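Local atomic coordinates of glycosyl hydrolases family 2, sugar binding domain protein (Bacteroides uniformis str. 3978 T3 ii, PDB entry 6D1P), a protein that is a beta-glucuronidase of glycoside hydrolase family 2 from a human gut bacterium, probably hydrolysing O-glycosidic bonds to glucuronic acid. Residues L109-A114 with I164-D169; S129-Y134 with T174-S179; E386-R391 with R404-N409; W423-E428 with A445-L450. All blocks are in the same frame, centred on the assembly; numbering follows the deposited sequence.

Interaction 1 (L109-A114 with I164-D169); sequences LEFEGA and IAIRCD
Leu109, Phe111 and Ala114 meet Ile164, Ile166 and Cys168 across the interior of a beta sandwich, the fold of the sugar-binding domain of family 2 glycosyl hydrolases. Strand 106-111 belongs to an antiparallel sheet of four strands and strand 162-169 to one of six. No hydrogen bond joins the two segments, and the contact is made by apolar side chains. It is closest in the middle, where the methyl CD1 of Ile166 comes to the edge of the Phe111 ring, in the ring plane, 3.8 Å from CE2. In Ile166 CD1 lies anti to CA (chi2 168°), which carries this methyl toward the opposite sheet. Phe111 is further fixed by a ring stack with Trp137 and by Val120 and Val194. Beside it Leu109 and Ile164 approach tip to tip, with Leu109 CD1 4.0 Å from Ile164 CG2. Leu109 CA and Ile164 CA are 10.0 Å apart, and the two side chains span the distance. The packing is looser at the far end of the contact, where the loop after strand 106-111 brings in Ala114, and Leu190 touches both Ala114 and Cys168. The reverse faces carry several polar groups. There the partly exposed Arg167 forms a salt bridge with Asp41, and the buried Glu110 is paired with Lys28; Glu112, just beyond, is hydrogen-bonded to Asn195. At the loose end the small residues reach each other with Ala114 CB 4.3 Å from Cys168 SG.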
loop_
_atom_site.group_PDB
_atom_site.type_symbol
_atom_site.label_atom_id
_atom_site.label_comp_id
_atom_site.label_asym_id
_atom_site.label_seq_id
_atom_site.Cartn_x
_atom_site.Cartn_y
_atom_site.Cartn_z
ATOM N N LEU A 109 28.876 -6.458 -4.733
ATOM C CA LEU A 109 27.966 -5.840 -3.787
ATOM C C LEU A 109 27.784 -6.812 -2.633
ATOM O O LEU A 109 27.469 -7.989 -2.846
ATOM C CB LEU A 109 26.632 -5.516 -4.441
ATOM C CG LEU A 109 26.749 -4.477 -5.552
ATOM C CD1 LEU A 109 25.406 -4.286 -6.228
ATOM C CD2 LEU A 109 27.243 -3.164 -4.974
ATOM N N GLU A 110 28.035 -6.336 -1.430
ATOM C CA GLU A 110 27.908 -7.128 -0.222
ATOM C C GLU A 110 26.657 -6.685 0.516
ATOM O O GLU A 110 26.427 -5.480 0.681
ATOM C CB GLU A 110 29.132 -6.946 0.675
ATOM C CG GLU A 110 30.019 -8.148 0.783
ATOM C CD GLU A 110 30.974 -8.028 1.952
ATOM O OE1 GLU A 110 30.860 -7.032 2.704
ATOM O OE2 GLU A 110 31.814 -8.928 2.129
ATOM N N PHE A 111 25.867 -7.655 0.973
ATOM C CA PHE A 111 24.616 -7.393 1.680
ATOM C C PHE A 111 24.750 -7.924 3.096
ATOM O O PHE A 111 24.827 -9.141 3.298
ATOM C CB PHE A 111 23.432 -8.045 0.968
ATOM C CG PHE A 111 23.217 -7.538 -0.420
ATOM C CD1 PHE A 111 23.878 -8.110 -1.480
ATOM C CD2 PHE A 111 22.351 -6.489 -0.661
ATOM C CE1 PHE A 111 23.685 -7.643 -2.759
ATOM C CE2 PHE A 111 22.152 -6.013 -1.940
ATOM C CZ PHE A 111 22.819 -6.584 -2.990
ATOM N N GLU A 112 24.779 -7.021 4.076
ATOM C CA GLU A 112 24.801 -7.465 5.459
ATOM C C GLU A 112 23.433 -7.946 5.909
ATOM O O GLU A 112 23.333 -8.612 6.947
ATOM C CB GLU A 112 25.311 -6.346 6.374
ATOM C CG GLU A 112 26.699 -5.872 5.980
ATOM C CD GLU A 112 27.298 -4.857 6.946
ATOM O OE1 GLU A 112 26.641 -4.498 7.942
ATOM O OE2 GLU A 112 28.438 -4.414 6.698
ATOM N N GLY A 113 22.389 -7.635 5.144
ATOM C CA GLY A 113 21.070 -8.165 5.417
ATOM C C GLY A 113 19.997 -7.467 4.614
ATOM O O GLY A 113 19.971 -6.236 4.567
ATOM N N ALA A 114 19.107 -8.227 3.982
ATOM C CA ALA A 114 17.995 -7.647 3.245
ATOM C C ALA A 114 16.836 -8.629 3.278
ATOM O O ALA A 114 17.047 -9.839 3.142
ATOM C CB ALA A 114 18.390 -7.335 1.797
ATOM N N ILE A 164 22.480 0.276 -11.143
ATOM C CA ILE A 164 22.209 -0.831 -10.236
ATOM C C ILE A 164 20.733 -0.788 -9.860
ATOM O O ILE A 164 20.193 0.281 -9.559
ATOM C CB ILE A 164 23.098 -0.738 -8.982
ATOM C CG1 ILE A 164 24.562 -0.871 -9.379
ATOM C CG2 ILE A 164 22.739 -1.813 -7.940
ATOM C CD1 ILE A 164 24.860 -2.161 -10.105
ATOM N N ALA A 165 20.077 -1.938 -9.876
ATOM C CA ALA A 165 18.736 -2.035 -9.328
ATOM C C ALA A 165 18.643 -3.288 -8.480
ATOM O O ALA A 165 19.253 -4.316 -8.797
ATOM C CB ALA A 165 17.654 -2.049 -10.418
ATOM N N ILE A 166 17.884 -3.189 -7.392
ATOM C CA ILE A 166 17.716 -4.287 -6.453
ATOM C C ILE A 166 16.243 -4.404 -6.115
ATOM O O ILE A 166 15.632 -3.430 -5.657
ATOM C CB ILE A 166 18.535 -4.081 -5.178
ATOM C CG1 ILE A 166 19.997 -3.880 -5.545
ATOM C CG2 ILE A 166 18.368 -5.294 -4.277
ATOM C CD1 ILE A 166 20.830 -3.396 -4.418
ATOM N N ARG A 167 15.682 -5.593 -6.328
ATOM C CA ARG A 167 14.295 -5.888 -5.994
ATOM C C ARG A 167 14.276 -6.646 -4.673
ATOM O O ARG A 167 14.918 -7.694 -4.554
ATOM C CB ARG A 167 13.637 -6.707 -7.104
ATOM C CG ARG A 167 12.157 -7.051 -6.898
ATOM C CD ARG A 167 11.657 -7.991 -8.018
ATOM N NE ARG A 167 10.212 -8.240 -8.005
ATOM C CZ ARG A 167 9.613 -9.161 -7.254
ATOM N NH1 ARG A 167 10.325 -9.918 -6.418
ATOM N NH2 ARG A 167 8.305 -9.325 -7.319
ATOM N N CYS A 168 13.571 -6.108 -3.676
ATOM C CA CYS A 168 13.355 -6.794 -2.405
ATOM C C CYS A 168 11.885 -7.135 -2.248
ATOM O O CYS A 168 11.012 -6.386 -2.684
ATOM C CB CYS A 168 13.793 -5.948 -1.205
ATOM S SG CYS A 168 15.565 -5.800 -1.062
ATOM N N ASP A 169 11.614 -8.273 -1.628
ATOM C CA ASP A 169 10.241 -8.712 -1.463
ATOM C C ASP A 169 10.073 -9.353 -0.091
ATOM O O ASP A 169 10.883 -10.203 0.306
ATOM C CB ASP A 169 9.847 -9.692 -2.581
ATOM C CG ASP A 169 8.484 -10.297 -2.363
ATOM O OD1 ASP A 169 7.506 -9.758 -2.906
ATOM O OD2 ASP A 169 8.382 -11.307 -1.623
#

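Interaction 2 (S129-Y134 with T174-S179); sequences SHVGGY and TEMIPS. With K (potassium ion), chain K; NA (sodium ion), chain D.
The ring of Tyr134 crosses that of Pro178 obliquely, CE2 of the tyrosine lying 4.1 Å from CD of the proline, while Leu186 and Pro388 also touch Pro178. The other flat group, the His130 ring, has Gly132 O at its edge and in its plane, but its NE2 is hydrogen-bonded to Asp135. On the outer side of the contact the methyl CG1 of Val131 lies 4.0 Å from Met176 SD. Met176 is extended through chi1 (-173°) and chi2 and bends only at its last torsion, so its thioether flank, rather than its terminal methyl, lies against the valine. Between these two apolar patches a water bridges the backbones, accepting from Gly133 N at 3.1 Å and donating to Ile177 O at 2.8 Å. The peptide bond before Pro178 is cis, and two carbonyls of this bend bind one ion: Met176 O at 2.5 Å and Pro178 O at 2.6 Å from potassium, joined by Asp173 O, a close water and a more distant one. Thr174 OG1 binds a separate sodium 2.6 Å away, together with Asp434 O and Ser44 OG of the second subunit. Residues 174-179 thus supply two of the three backbone carbonyls of a potassium site, packed against the end of a sandwich strand.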
loop_
_atom_site.group_PDB
_atom_site.type_symbol
_atom_site.label_atom_id
_atom_site.label_comp_id
_atom_site.label_asym_id
_atom_site.label_seq_id
_atom_site.Cartn_x
_atom_site.Cartn_y
_atom_site.Cartn_z
ATOM N N SER A 129 20.491 -13.762 -6.580
ATOM C CA SER A 129 19.257 -13.674 -5.828
ATOM C C SER A 129 19.476 -14.375 -4.499
ATOM O O SER A 129 20.374 -15.206 -4.358
ATOM C CB SER A 129 18.077 -14.266 -6.608
ATOM O OG SER A 129 18.437 -15.491 -7.199
ATOM N N HIS A 130 18.671 -13.994 -3.510
ATOM C CA HIS A 130 18.829 -14.484 -2.154
ATOM C C HIS A 130 17.458 -14.666 -1.528
ATOM O O HIS A 130 16.541 -13.880 -1.792
ATOM C CB HIS A 130 19.664 -13.526 -1.297
ATOM C CG HIS A 130 20.015 -14.087 0.047
ATOM N ND1 HIS A 130 20.948 -15.088 0.210
ATOM C CD2 HIS A 130 19.543 -13.808 1.283
ATOM C CE1 HIS A 130 21.037 -15.399 1.491
ATOM N NE2 HIS A 130 20.196 -14.636 2.163
ATOM N N VAL A 131 17.319 -15.714 -0.714
ATOM C CA VAL A 131 16.121 -15.940 0.090
ATOM C C VAL A 131 16.579 -16.096 1.530
ATOM O O VAL A 131 17.411 -16.959 1.830
ATOM C CB VAL A 131 15.323 -17.174 -0.371
ATOM C CG1 VAL A 131 14.159 -17.409 0.564
ATOM C CG2 VAL A 131 14.816 -16.995 -1.821
ATOM N N GLY A 132 16.045 -15.264 2.415
ATOM C CA GLY A 132 16.530 -15.201 3.772
ATOM C C GLY A 132 16.861 -13.772 4.139
ATOM O O GLY A 132 17.745 -13.160 3.532
ATOM N N GLY A 133 16.166 -13.230 5.130
ATOM C CA GLY A 133 16.312 -11.833 5.458
ATOM C C GLY A 133 17.346 -11.508 6.502
ATOM O O GLY A 133 17.398 -10.362 6.955
ATOM N N TYR A 134 18.172 -12.459 6.920
ATOM C CA TYR A 134 18.977 -12.193 8.107
ATOM C C TYR A 134 20.421 -12.649 8.023
ATOM O O TYR A 134 21.184 -12.345 8.942
ATOM C CB TYR A 134 18.314 -12.836 9.334
ATOM C CG TYR A 134 16.874 -12.448 9.416
ATOM C CD1 TYR A 134 16.506 -11.229 9.983
ATOM C CD2 TYR A 134 15.882 -13.252 8.855
ATOM C CE1 TYR A 134 15.177 -10.824 10.011
ATOM C CE2 TYR A 134 14.549 -12.858 8.886
ATOM C CZ TYR A 134 14.205 -11.640 9.461
ATOM O OH TYR A 134 12.888 -11.232 9.505
ATOM N N THR A 174 4.460 -19.221 3.007
ATOM C CA THR A 174 4.524 -20.232 4.063
ATOM C C THR A 174 5.663 -21.220 3.874
ATOM O O THR A 174 5.970 -21.958 4.815
ATOM C CB THR A 174 3.193 -20.988 4.186
ATOM O OG1 THR A 174 2.926 -21.735 2.987
ATOM C CG2 THR A 174 2.060 -20.007 4.426
ATOM N N GLU A 175 6.302 -21.241 2.708
ATOM C CA GLU A 175 7.439 -22.112 2.443
ATOM C C GLU A 175 8.770 -21.419 2.703
ATOM O O GLU A 175 9.821 -21.917 2.279
ATOM C CB GLU A 175 7.375 -22.632 1.001
ATOM C CG GLU A 175 6.196 -23.564 0.740
ATOM C CD GLU A 175 6.286 -24.915 1.493
ATOM O OE1 GLU A 175 7.402 -25.358 1.877
ATOM O OE2 GLU A 175 5.220 -25.551 1.685
ATOM N N MET A 176 8.733 -20.275 3.376
ATOM C CA MET A 176 9.911 -19.512 3.759
ATOM C C MET A 176 9.902 -19.331 5.276
ATOM O O MET A 176 8.859 -19.018 5.860
ATOM C CB MET A 176 9.914 -18.152 3.042
ATOM C CG MET A 176 11.174 -17.335 3.217
ATOM S SD MET A 176 11.036 -15.740 2.389
ATOM C CE MET A 176 9.844 -14.893 3.420
ATOM N N ILE A 177 11.046 -19.540 5.917
ATOM C CA ILE A 177 11.139 -19.274 7.354
ATOM C C ILE A 177 11.604 -17.831 7.500
ATOM O O ILE A 177 12.323 -17.338 6.615
ATOM C CB ILE A 177 12.088 -20.256 8.073
ATOM C CG1 ILE A 177 13.482 -20.271 7.445
ATOM C CG2 ILE A 177 11.527 -21.678 8.094
ATOM C CD1 ILE A 177 14.517 -20.937 8.354
ATOM N N PRO A 178 11.207 -17.101 8.569
ATOM C CA PRO A 178 10.310 -17.545 9.642
ATOM C C PRO A 178 8.853 -17.505 9.254
ATOM O O PRO A 178 8.486 -16.912 8.254
ATOM C CB PRO A 178 10.560 -16.520 10.746
ATOM C CG PRO A 178 10.785 -15.246 9.965
ATOM C CD PRO A 178 11.632 -15.702 8.779
ATOM N N SER A 179 8.018 -18.078 10.102
ATOM C CA SER A 179 6.594 -18.136 9.848
ATOM C C SER A 179 5.927 -16.812 10.141
ATOM O O SER A 179 6.255 -16.129 11.123
ATOM C CB SER A 179 5.948 -19.205 10.717
ATOM O OG SER A 179 4.574 -18.937 10.862
HETATM K K K K . 7.041 -17.287 6.149
HETATM NA NA NA D . 0.816 -23.153 3.647
HETATM O O HOH W 1 13.768 -14.947 6.122
HETATM O O HOH W 2 0.586 -25.491 1.918
HETATM O O HOH W 3 4.207 -18.387 7.101
HETATM O O HOH W 4 6.153 -15.153 4.896
#

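Interaction 3 (E386-R391 with R404-N409); sequences EIPWCR and RRMLTN
Ile387 and Pro388, in the loop leaving barrel strand 382-386, pack against Met406 and Leu407 of helix 397-414 and so join the strand and helix of one beta-alpha unit of the TIM barrel. The methyl CG2 of Ile387 does the closest touching, pressed onto the helix backbone 3.4 Å from Leu407 N. It also lies 3.9 Å from Leu407 CB. With chi1 at 53°, Ile387 holds CG1 between its backbone N and carbonyl carbon, and this leaves CG2 to face the helix. Just past its barrel strand, Ile387 is still backbone-hydrogen-bonded to Gly424 of the next strand, 420-432. Pro388 and Met406 cross at about a right angle, the bent end of the methionine placing CE 3.9 Å from Pro388 CG. The proline also touches Pro178 of the sandwich domain. Replacing Pro388 with glycine would probably leave the Met406 methyl without its ring partner and open a gap beside Pro178. On the reverse side of the helix Thr408 OG1 donates to Arg404 O at 2.8 Å, and Thr408 N reaches the same oxygen from the opposite face of the carbonyl plane.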
loop_
_atom_site.group_PDB
_atom_site.type_symbol
_atom_site.label_atom_id
_atom_site.label_comp_id
_atom_site.label_asym_id
_atom_site.label_seq_id
_atom_site.Cartn_x
_atom_site.Cartn_y
_atom_site.Cartn_z
ATOM N N GLU A 386 20.146 -17.761 16.956
ATOM C CA GLU A 386 19.396 -18.881 16.387
ATOM C C GLU A 386 18.951 -18.568 14.965
ATOM O O GLU A 386 18.895 -17.400 14.552
ATOM C CB GLU A 386 18.146 -19.224 17.216
ATOM C CG GLU A 386 17.038 -18.170 17.185
ATOM C CD GLU A 386 16.048 -18.334 18.328
ATOM O OE1 GLU A 386 16.480 -18.718 19.457
ATOM O OE2 GLU A 386 14.845 -18.054 18.115
ATOM N N ILE A 387 18.600 -19.625 14.230
ATOM C CA ILE A 387 17.991 -19.487 12.902
ATOM C C ILE A 387 16.493 -19.237 13.020
ATOM O O ILE A 387 15.870 -19.628 14.019
ATOM C CB ILE A 387 18.239 -20.720 12.023
ATOM C CG1 ILE A 387 17.817 -22.012 12.742
ATOM C CG2 ILE A 387 19.669 -20.740 11.532
ATOM C CD1 ILE A 387 17.537 -23.162 11.763
ATOM N N PRO A 388 15.866 -18.613 12.007
ATOM C CA PRO A 388 14.455 -18.238 12.150
ATOM C C PRO A 388 13.479 -19.365 11.826
ATOM O O PRO A 388 12.426 -19.118 11.218
ATOM C CB PRO A 388 14.310 -17.044 11.185
ATOM C CG PRO A 388 15.418 -17.164 10.224
ATOM C CD PRO A 388 16.471 -18.062 10.776
ATOM N N TRP A 389 13.802 -20.600 12.228
ATOM C CA TRP A 389 12.804 -21.673 12.245
ATOM C C TRP A 389 11.910 -21.421 13.460
ATOM O O TRP A 389 12.106 -21.954 14.555
ATOM C CB TRP A 389 13.458 -23.049 12.286
ATOM C CG TRP A 389 12.472 -24.143 12.027
ATOM C CD1 TRP A 389 11.247 -24.011 11.446
ATOM C CD2 TRP A 389 12.611 -25.532 12.353
ATOM N NE1 TRP A 389 10.617 -25.221 11.384
ATOM C CE2 TRP A 389 11.433 -26.175 11.931
ATOM C CE3 TRP A 389 13.616 -26.290 12.954
ATOM C CZ2 TRP A 389 11.230 -27.549 12.089
ATOM C CZ3 TRP A 389 13.417 -27.650 13.115
ATOM C CH2 TRP A 389 12.229 -28.268 12.683
ATOM N N CYS A 390 10.912 -20.573 13.256
ATOM C CA CYS A 390 10.151 -19.968 14.345
ATOM C C CYS A 390 8.664 -20.110 14.033
ATOM O O CYS A 390 8.122 -19.337 13.237
ATOM C CB CYS A 390 10.569 -18.510 14.519
ATOM S SG CYS A 390 9.722 -17.579 15.794
ATOM N N ARG A 391 8.027 -21.111 14.659
ATOM C CA ARG A 391 6.595 -21.404 14.578
ATOM C C ARG A 391 6.165 -21.976 13.227
ATOM O O ARG A 391 6.903 -21.891 12.236
ATOM C CB ARG A 391 5.745 -20.168 14.889
ATOM C CG ARG A 391 5.855 -19.676 16.339
ATOM C CD ARG A 391 4.945 -18.483 16.626
ATOM N NE ARG A 391 5.066 -18.113 18.033
ATOM C CZ ARG A 391 4.406 -17.118 18.622
ATOM N NH1 ARG A 391 3.560 -16.357 17.919
ATOM N NH2 ARG A 391 4.594 -16.886 19.925
ATOM N N ARG A 404 18.716 -25.225 6.510
ATOM C CA ARG A 404 20.088 -25.725 6.454
ATOM C C ARG A 404 21.037 -24.635 5.982
ATOM O O ARG A 404 22.145 -24.486 6.518
ATOM C CB ARG A 404 20.193 -26.930 5.524
ATOM C CG ARG A 404 19.309 -28.097 5.879
ATOM C CD ARG A 404 19.310 -29.104 4.730
ATOM N NE ARG A 404 18.531 -30.301 5.020
ATOM C CZ ARG A 404 17.500 -30.725 4.291
ATOM N NH1 ARG A 404 17.107 -30.057 3.196
ATOM N NH2 ARG A 404 16.862 -31.840 4.650
ATOM N N ARG A 405 20.615 -23.851 4.984
ATOM C CA ARG A 405 21.477 -22.797 4.473
ATOM C C ARG A 405 21.694 -21.703 5.511
ATOM O O ARG A 405 22.818 -21.210 5.674
ATOM C CB ARG A 405 20.876 -22.205 3.200
ATOM C CG ARG A 405 21.755 -21.183 2.513
ATOM C CD ARG A 405 21.155 -20.798 1.152
ATOM N NE ARG A 405 19.882 -20.095 1.281
ATOM C CZ ARG A 405 18.699 -20.610 0.954
ATOM N NH1 ARG A 405 18.635 -21.841 0.464
ATOM N NH2 ARG A 405 17.580 -19.887 1.094
ATOM N N MET A 406 20.638 -21.289 6.213
ATOM C CA MET A 406 20.824 -20.190 7.154
ATOM C C MET A 406 21.606 -20.648 8.384
ATOM O O MET A 406 22.442 -19.901 8.906
ATOM C CB MET A 406 19.471 -19.575 7.524
ATOM C CG MET A 406 18.819 -18.867 6.333
ATOM S SD MET A 406 17.318 -17.933 6.706
ATOM C CE MET A 406 17.975 -16.417 7.400
ATOM N N LEU A 407 21.383 -21.883 8.843
ATOM C CA LEU A 407 22.208 -22.400 9.931
ATOM C C LEU A 407 23.674 -22.396 9.531
ATOM O O LEU A 407 24.537 -21.913 10.277
ATOM C CB LEU A 407 21.762 -23.805 10.328
ATOM C CG LEU A 407 22.589 -24.407 11.458
ATOM C CD1 LEU A 407 22.535 -23.539 12.687
ATOM C CD2 LEU A 407 22.081 -25.804 11.764
ATOM N N THR A 408 23.957 -22.880 8.318
ATOM C CA THR A 408 25.319 -22.902 7.798
ATOM C C THR A 408 25.904 -21.498 7.724
ATOM O O THR A 408 27.033 -21.258 8.176
ATOM C CB THR A 408 25.324 -23.572 6.425
ATOM O OG1 THR A 408 24.871 -24.926 6.566
ATOM C CG2 THR A 408 26.703 -23.553 5.803
ATOM N N ASN A 409 25.136 -20.549 7.179
ATOM C CA ASN A 409 25.628 -19.182 7.038
ATOM C C ASN A 409 25.845 -18.535 8.401
ATOM O O ASN A 409 26.855 -17.859 8.621
ATOM C CB ASN A 409 24.657 -18.345 6.199
ATOM C CG ASN A 409 24.731 -18.657 4.716
ATOM O OD1 ASN A 409 25.706 -19.217 4.240
ATOM N ND2 ASN A 409 23.696 -18.269 3.974
#

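Interaction 4 (W423-E428 with A445-L450); sequences WGLGNE and AFMGEL
Leu425 meets Met447 and Leu450 where barrel strand 420-432 is covered by helix 440-457, within a beta-alpha-beta unit of the TIM barrel that continues into strand 462-466. Leu425 points from the outer face of the strand toward the helix, and its two ends serve different partners. Its CB lies 3.8 Å from Met447 SD, whereas its CD2 lies 4.2 Å from Leu450 O and 4.4 Å from Leu450 CB, a looser contact. With CG anti to the carbonyl carbon (chi1 -48°) and CD1 continuing the chain, the side branch CD2 is the methyl near Leu450. Met447 has to turn to take part, since its first bond does not aim at the strand. CG leaves anti to the backbone N, and the chain then bends twice, at chi2 (68°) and chi3 (75°), bringing the sulfur against Leu425 and sending CE on toward Gly426. A beta carbon at Gly426 would point toward the helix and come within about 4.0 Å of Met447 CE. Thr463 and Ile465 of the neighbouring strand flank Leu425, Ile465 also touches Met447, and Trp389 packs on the methionine from the preceding unit. The chain turns a corner at Asn427, beyond which the polar Glu428 follows, in salt bridges with Arg466 and Arg391. On the helix Leu450 also packs on Phe446, one helical turn earlier: its CG sits 3.9 Å above one face of the Phe446 ring, offset toward the rim, while Trp389 meets that ring edge-to-face.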
loop_
_atom_site.group_PDB
_atom_site.type_symbol
_atom_site.label_atom_id
_atom_site.label_comp_id
_atom_site.label_asym_id
_atom_site.label_seq_id
_atom_site.Cartn_x
_atom_site.Cartn_y
_atom_site.Cartn_z
ATOM N N TRP A 423 24.311 -21.789 19.534
ATOM C CA TRP A 423 23.571 -21.764 18.280
ATOM C C TRP A 423 22.179 -22.323 18.534
ATOM O O TRP A 423 22.040 -23.491 18.919
ATOM C CB TRP A 423 24.262 -22.594 17.204
ATOM C CG TRP A 423 25.674 -22.221 16.861
ATOM C CD1 TRP A 423 26.750 -23.059 16.830
ATOM C CD2 TRP A 423 26.161 -20.930 16.467
ATOM N NE1 TRP A 423 27.876 -22.369 16.449
ATOM C CE2 TRP A 423 27.541 -21.063 16.217
ATOM C CE3 TRP A 423 25.563 -19.678 16.295
ATOM C CZ2 TRP A 423 28.336 -19.985 15.823
ATOM C CZ3 TRP A 423 26.347 -18.614 15.892
ATOM C CH2 TRP A 423 27.716 -18.772 15.655
ATOM N N GLY A 424 21.152 -21.504 18.326
ATOM C CA GLY A 424 19.773 -21.972 18.439
ATOM C C GLY A 424 19.254 -22.525 17.117
ATOM O O GLY A 424 19.540 -21.992 16.052
ATOM N N LEU A 425 18.487 -23.615 17.202
ATOM C CA LEU A 425 17.980 -24.269 15.993
ATOM C C LEU A 425 16.532 -23.928 15.668
ATOM O O LEU A 425 16.099 -24.173 14.540
ATOM C CB LEU A 425 18.120 -25.790 16.106
ATOM C CG LEU A 425 19.502 -26.271 16.568
ATOM C CD1 LEU A 425 19.478 -27.775 16.838
ATOM C CD2 LEU A 425 20.597 -25.910 15.561
ATOM N N GLY A 426 15.782 -23.366 16.605
ATOM C CA GLY A 426 14.415 -22.982 16.307
ATOM C C GLY A 426 13.723 -22.525 17.565
ATOM O O GLY A 426 14.226 -22.705 18.678
ATOM N N ASN A 427 12.548 -21.930 17.370
ATOM C CA ASN A 427 11.776 -21.355 18.460
ATOM C C ASN A 427 10.312 -21.747 18.324
ATOM O O ASN A 427 9.713 -21.569 17.258
ATOM C CB ASN A 427 11.927 -19.830 18.481
ATOM C CG ASN A 427 11.124 -19.192 19.569
ATOM O OD1 ASN A 427 11.382 -19.406 20.767
ATOM N ND2 ASN A 427 10.133 -18.397 19.175
ATOM N N GLU A 428 9.745 -22.277 19.408
ATOM C CA GLU A 428 8.344 -22.695 19.451
ATOM C C GLU A 428 7.969 -23.517 18.220
ATOM O O GLU A 428 6.980 -23.258 17.530
ATOM C CB GLU A 428 7.436 -21.472 19.628
ATOM C CG GLU A 428 7.756 -20.753 20.959
ATOM C CD GLU A 428 6.819 -19.607 21.306
ATOM O OE1 GLU A 428 6.003 -19.179 20.445
ATOM O OE2 GLU A 428 6.907 -19.122 22.463
ATOM N N ALA A 445 12.750 -35.359 13.263
ATOM C CA ALA A 445 13.763 -35.820 12.321
ATOM C C ALA A 445 14.572 -34.653 11.775
ATOM O O ALA A 445 15.798 -34.715 11.702
ATOM C CB ALA A 445 13.101 -36.597 11.183
ATOM N N PHE A 446 13.895 -33.577 11.369
ATOM C CA PHE A 446 14.621 -32.434 10.829
ATOM C C PHE A 446 15.359 -31.678 11.931
ATOM O O PHE A 446 16.471 -31.185 11.714
ATOM C CB PHE A 446 13.663 -31.516 10.076
ATOM C CG PHE A 446 14.346 -30.384 9.364
ATOM C CD1 PHE A 446 15.272 -30.638 8.368
ATOM C CD2 PHE A 446 14.069 -29.068 9.698
ATOM C CE1 PHE A 446 15.914 -29.599 7.720
ATOM C CE2 PHE A 446 14.698 -28.025 9.053
ATOM C CZ PHE A 446 15.628 -28.289 8.067
ATOM N N MET A 447 14.767 -31.580 13.121
ATOM C CA MET A 447 15.499 -30.996 14.239
ATOM C C MET A 447 16.792 -31.763 14.499
ATOM O O MET A 447 17.851 -31.160 14.713
ATOM C CB MET A 447 14.633 -30.979 15.502
ATOM C CG MET A 447 15.251 -30.202 16.655
ATOM S SD MET A 447 15.324 -28.420 16.309
ATOM C CE MET A 447 13.597 -27.997 16.540
ATOM N N GLY A 448 16.733 -33.096 14.454
ATOM C CA GLY A 448 17.929 -33.888 14.702
ATOM C C GLY A 448 18.963 -33.730 13.611
ATOM O O GLY A 448 20.163 -33.747 13.884
ATOM N N GLU A 449 18.518 -33.570 12.360
ATOM C CA GLU A 449 19.453 -33.277 11.278
ATOM C C GLU A 449 20.159 -31.943 11.508
ATOM O O GLU A 449 21.369 -31.820 11.278
ATOM C CB GLU A 449 18.722 -33.262 9.930
ATOM C CG GLU A 449 19.616 -32.831 8.759
ATOM C CD GLU A 449 18.886 -32.677 7.414
ATOM O OE1 GLU A 449 17.740 -33.159 7.252
ATOM O OE2 GLU A 449 19.489 -32.075 6.502
ATOM N N LEU A 450 19.403 -30.926 11.940
ATOM C CA LEU A 450 19.982 -29.606 12.177
ATOM C C LEU A 450 20.963 -29.642 13.340
ATOM O O LEU A 450 22.042 -29.055 13.255
ATOM C CB LEU A 450 18.881 -28.566 12.430
ATOM C CG LEU A 450 18.057 -28.121 11.208
ATOM C CD1 LEU A 450 16.934 -27.138 11.614
ATOM C CD2 LEU A 450 18.939 -27.491 10.131
#

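In the fold
All four contacts are essentially buried and lack a direct hydrogen bond between their segments; interaction 2 alone has a partly exposed edge, at Val131. Interaction 1 is a sheet-to-sheet core of the sugar-binding domain, while interactions 3 and 4 are strand- or loop-to-helix cores of the TIM barrel. The centres of interactions 3 and 4 lie about 8 Å apart, joined by the salt bridges Arg404-Glu449 and Arg391-Glu428. Interaction 2, in the same domain as interaction 1, shares its six-stranded sheet but adds water and metal ions to thin apolar packing. It also lies at the domain junction: Val131 O probably accepts a hydrogen bond from Arg405 NH2, and Ser179 packs on the backbone of segment 386-391.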